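Local coordinates for exosome complex component Rrp42 (Methanothermobacter thermautotrophicus, PDB 2WNR), which probably serves as a non-catalytic subunit of the RNA-degrading archaeal exosome and helps to structure the active site of its partner Rrp41, at residues 27-32 and 206-211. Sequence-based numbering, arbitrary orientation.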
ATOM      1  N   ASP A  27     -10.580  33.338  25.574  1.00 25.91           N
ATOM      2  CA  ASP A  27     -11.943  33.625  25.126  1.00 27.68           C
ATOM      3  C   ASP A  27     -12.897  33.920  26.293  1.00 27.77           C
ATOM      4  O   ASP A  27     -14.105  34.073  26.097  1.00 27.16           O
ATOM      5  CB  ASP A  27     -12.478  32.500  24.233  1.00 27.80           C
ATOM      6  CG  ASP A  27     -12.714  31.207  24.990  1.00 30.36           C
ATOM      7  OD1 ASP A  27     -11.967  30.920  25.955  1.00 30.72           O
ATOM      8  OD2 ASP A  27     -13.651  30.477  24.600  1.00 32.27           O
ATOM      9  N   GLY A  28     -12.341  33.983  27.501  1.00 28.54           N
ATOM     10  CA  GLY A  28     -13.063  34.440  28.691  1.00 28.08           C
ATOM     11  C   GLY A  28     -14.082  33.503  29.312  1.00 27.60           C
ATOM     12  O   GLY A  28     -15.089  33.961  29.846  1.00 28.04           O
ATOM     13  N   ARG A  29     -13.829  32.196  29.263  1.00 28.09           N
ATOM     14  CA  ARG A  29     -14.720  31.235  29.923  1.00 27.05           C
ATOM     15  C   ARG A  29     -14.142  30.699  31.222  1.00 27.47           C
ATOM     16  O   ARG A  29     -12.962  30.902  31.524  1.00 26.99           O
ATOM     17  CB  ARG A  29     -15.135  30.092  28.989  1.00 25.66           C
ATOM     18  CG  ARG A  29     -14.087  29.689  27.997  1.00 24.13           C
ATOM     19  CD  ARG A  29     -14.605  28.640  27.033  1.00 18.21           C
ATOM     20  NE  ARG A  29     -13.555  28.260  26.095  1.00  9.95           N
ATOM     21  CZ  ARG A  29     -13.101  27.028  25.914  1.00 13.74           C
ATOM     22  NH1 ARG A  29     -12.142  26.827  25.026  1.00 15.19           N
ATOM     23  NH2 ARG A  29     -13.614  25.994  26.581  1.00  9.13           N
ATOM     24  N   SER A  30     -15.001  30.040  32.000  1.00 27.88           N
ATOM     25  CA  SER A  30     -14.596  29.366  33.226  1.00 27.31           C
ATOM     26  C   SER A  30     -13.572  28.292  32.878  1.00 26.26           C
ATOM     27  O   SER A  30     -13.446  27.900  31.711  1.00 25.98           O
ATOM     28  CB  SER A  30     -15.816  28.744  33.920  1.00 28.04           C
ATOM     29  OG  SER A  30     -15.434  27.849  34.957  1.00 29.82           O
ATOM     30  N   LEU A  31     -12.840  27.831  33.888  1.00 24.11           N
ATOM     31  CA  LEU A  31     -11.875  26.766  33.696  1.00 22.94           C
ATOM     32  C   LEU A  31     -12.525  25.445  33.291  1.00 23.48           C
ATOM     33  O   LEU A  31     -11.945  24.687  32.529  1.00 24.53           O
ATOM     34  CB  LEU A  31     -11.023  26.574  34.945  1.00 22.13           C
ATOM     35  CG  LEU A  31      -9.797  27.472  35.129  1.00 20.53           C
ATOM     36  CD1 LEU A  31      -8.815  26.786  36.073  1.00 16.34           C
ATOM     37  CD2 LEU A  31      -9.113  27.811  33.808  1.00 16.23           C
ATOM     38  N   HIS A  32     -13.727  25.177  33.790  1.00 24.71           N
ATOM     39  CA  HIS A  32     -14.432  23.938  33.458  1.00 25.21           C
ATOM     40  C   HIS A  32     -15.703  24.207  32.635  1.00 24.93           C
ATOM     41  O   HIS A  32     -16.782  23.685  32.942  1.00 25.28           O
ATOM     42  CB  HIS A  32     -14.765  23.129  34.726  1.00 25.77           C
ATOM     43  CG  HIS A  32     -13.670  23.103  35.749  1.00 25.49           C
ATOM     44  ND1 HIS A  32     -13.900  23.359  37.083  1.00 29.60           N
ATOM     45  CD2 HIS A  32     -12.345  22.853  35.635  1.00 26.75           C
ATOM     46  CE1 HIS A  32     -12.762  23.264  37.750  1.00 27.58           C
ATOM     47  NE2 HIS A  32     -11.803  22.960  36.894  1.00 27.35           N
ATOM     48  N   VAL A 206      -7.981  22.440  32.383  1.00 23.23           N
ATOM     49  CA  VAL A 206      -9.068  23.183  31.769  1.00 23.98           C
ATOM     50  C   VAL A 206      -9.873  22.286  30.863  1.00 23.82           C
ATOM     51  O   VAL A 206      -9.309  21.491  30.116  1.00 25.32           O
ATOM     52  CB  VAL A 206      -8.654  24.507  31.018  1.00 24.33           C
ATOM     53  CG1 VAL A 206      -7.508  25.249  31.673  1.00 24.03           C
ATOM     54  CG2 VAL A 206      -8.525  24.345  29.524  1.00 26.35           C
ATOM     55  N   LEU A 207     -11.194  22.420  30.940  1.00 23.08           N
ATOM     56  CA  LEU A 207     -12.096  21.571  30.177  1.00 23.08           C
ATOM     57  C   LEU A 207     -12.303  22.132  28.778  1.00 23.07           C
ATOM     58  O   LEU A 207     -12.485  23.336  28.616  1.00 24.00           O
ATOM     59  CB  LEU A 207     -13.437  21.419  30.910  1.00 23.12           C
ATOM     60  CG  LEU A 207     -14.638  20.742  30.239  1.00 22.26           C
ATOM     61  CD1 LEU A 207     -14.390  19.257  30.001  1.00 20.10           C
ATOM     62  CD2 LEU A 207     -15.879  20.942  31.102  1.00 22.22           C
ATOM     63  N   ASP A 208     -12.258  21.244  27.784  1.00 23.17           N
ATOM     64  CA  ASP A 208     -12.554  21.563  26.387  1.00 22.59           C
ATOM     65  C   ASP A 208     -11.608  22.647  25.848  1.00 22.44           C
ATOM     66  O   ASP A 208     -11.971  23.830  25.774  1.00 22.75           O
ATOM     67  CB  ASP A 208     -14.036  21.932  26.244  1.00 22.26           C
ATOM     68  CG  ASP A 208     -14.396  22.389  24.857  1.00 24.71           C
ATOM     69  OD1 ASP A 208     -13.908  21.776  23.894  1.00 24.64           O
ATOM     70  OD2 ASP A 208     -15.166  23.366  24.728  1.00 24.57           O
ATOM     71  N   PRO A 209     -10.372  22.248  25.491  1.00 21.96           N
ATOM     72  CA  PRO A 209      -9.348  23.218  25.095  1.00 21.90           C
ATOM     73  C   PRO A 209      -9.499  23.743  23.680  1.00 21.90           C
ATOM     74  O   PRO A 209      -9.903  23.015  22.782  1.00 23.13           O
ATOM     75  CB  PRO A 209      -8.047  22.425  25.221  1.00 21.86           C
ATOM     76  CG  PRO A 209      -8.441  21.024  25.059  1.00 20.12           C
ATOM     77  CD  PRO A 209      -9.819  20.887  25.608  1.00 20.72           C
ATOM     78  N   SER A 210      -9.162  25.011  23.494  1.00 23.34           N
ATOM     79  CA  SER A 210      -9.179  25.640  22.172  1.00 22.98           C
ATOM     80  C   SER A 210      -7.890  25.305  21.450  1.00 23.68           C
ATOM     81  O   SER A 210      -6.975  24.738  22.051  1.00 24.53           O
ATOM     82  CB  SER A 210      -9.302  27.146  22.328  1.00 22.42           C
ATOM     83  OG  SER A 210      -8.254  27.630  23.137  1.00 22.35           O
ATOM     84  N   LEU A 211      -7.817  25.635  20.162  1.00 23.81           N
ATOM     85  CA  LEU A 211      -6.601  25.411  19.383  1.00 23.34           C
ATOM     86  C   LEU A 211      -5.416  26.098  20.053  1.00 23.36           C
ATOM     87  O   LEU A 211      -4.346  25.513  20.182  1.00 23.99           O
ATOM     88  CB  LEU A 211      -6.765  25.924  17.952  1.00 23.07           C
ATOM     89  CG  LEU A 211      -5.658  25.537  16.969  1.00 23.94           C
ATOM     90  CD1 LEU A 211      -5.846  24.103  16.484  1.00 24.36           C
ATOM     91  CD2 LEU A 211      -5.618  26.489  15.791  1.00 20.25           C
TER
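Arg29 reaches from the loop 27-32 to the turn that follows strand 204-207, an outermost strand of the four-stranded antiparallel sheet in the part of this RNase PH-family chain that matches domain 2 of the 3' exoribonuclease family. The loop, which follows helix 11-21, is thereby fastened to the end of that strand by one backbone bond and an end-on, two-nitrogen arginine grip on one carbonyl oxygen. From CB the side chain of Arg29 runs extended through CG and CD to NE (chi2 -175°, chi3 -179°), and this straight stem carries the guanidinium across to the turn. Arg29 NE is met first, within its own loop, by OD2 of Asp27 at 2.7 Å in a salt bridge that uses the syn lone pair of the carboxylate. Farther out, Arg29 NH1 and NH2 converge upon a single acceptor, Asp208 O, at 3.1 Å and 2.8 Å respectively, and NH2 also bonds to the carbonyl oxygen of Glu33. Asp208 O lies close to the guanidinium plane, so two N-H groups grip it edgewise. The carboxylate of Asp208 joins through charge alone: its OD2 stands 3.6 Å from Arg29 NH2 and well out of the guanidinium plane, while OD1 is engaged by Arg35 and Asn149. Asp27, Arg29 and Asp208 thus form a salt-bridge network. Away from the guanidinium, nearer helix 11-21, the side chains of Leu31 and Val206 cross at about a right angle, both against Ile20 of that helix, with Leu31 CD2 3.7 Å from Val206 CG1. At the strand end Leu207 N donates a nearly straight bond (166°) to Leu31 O, 2.9 Å away, and the same oxygen receives a CA-H...O contact from Val206 CA at 3.3 Å.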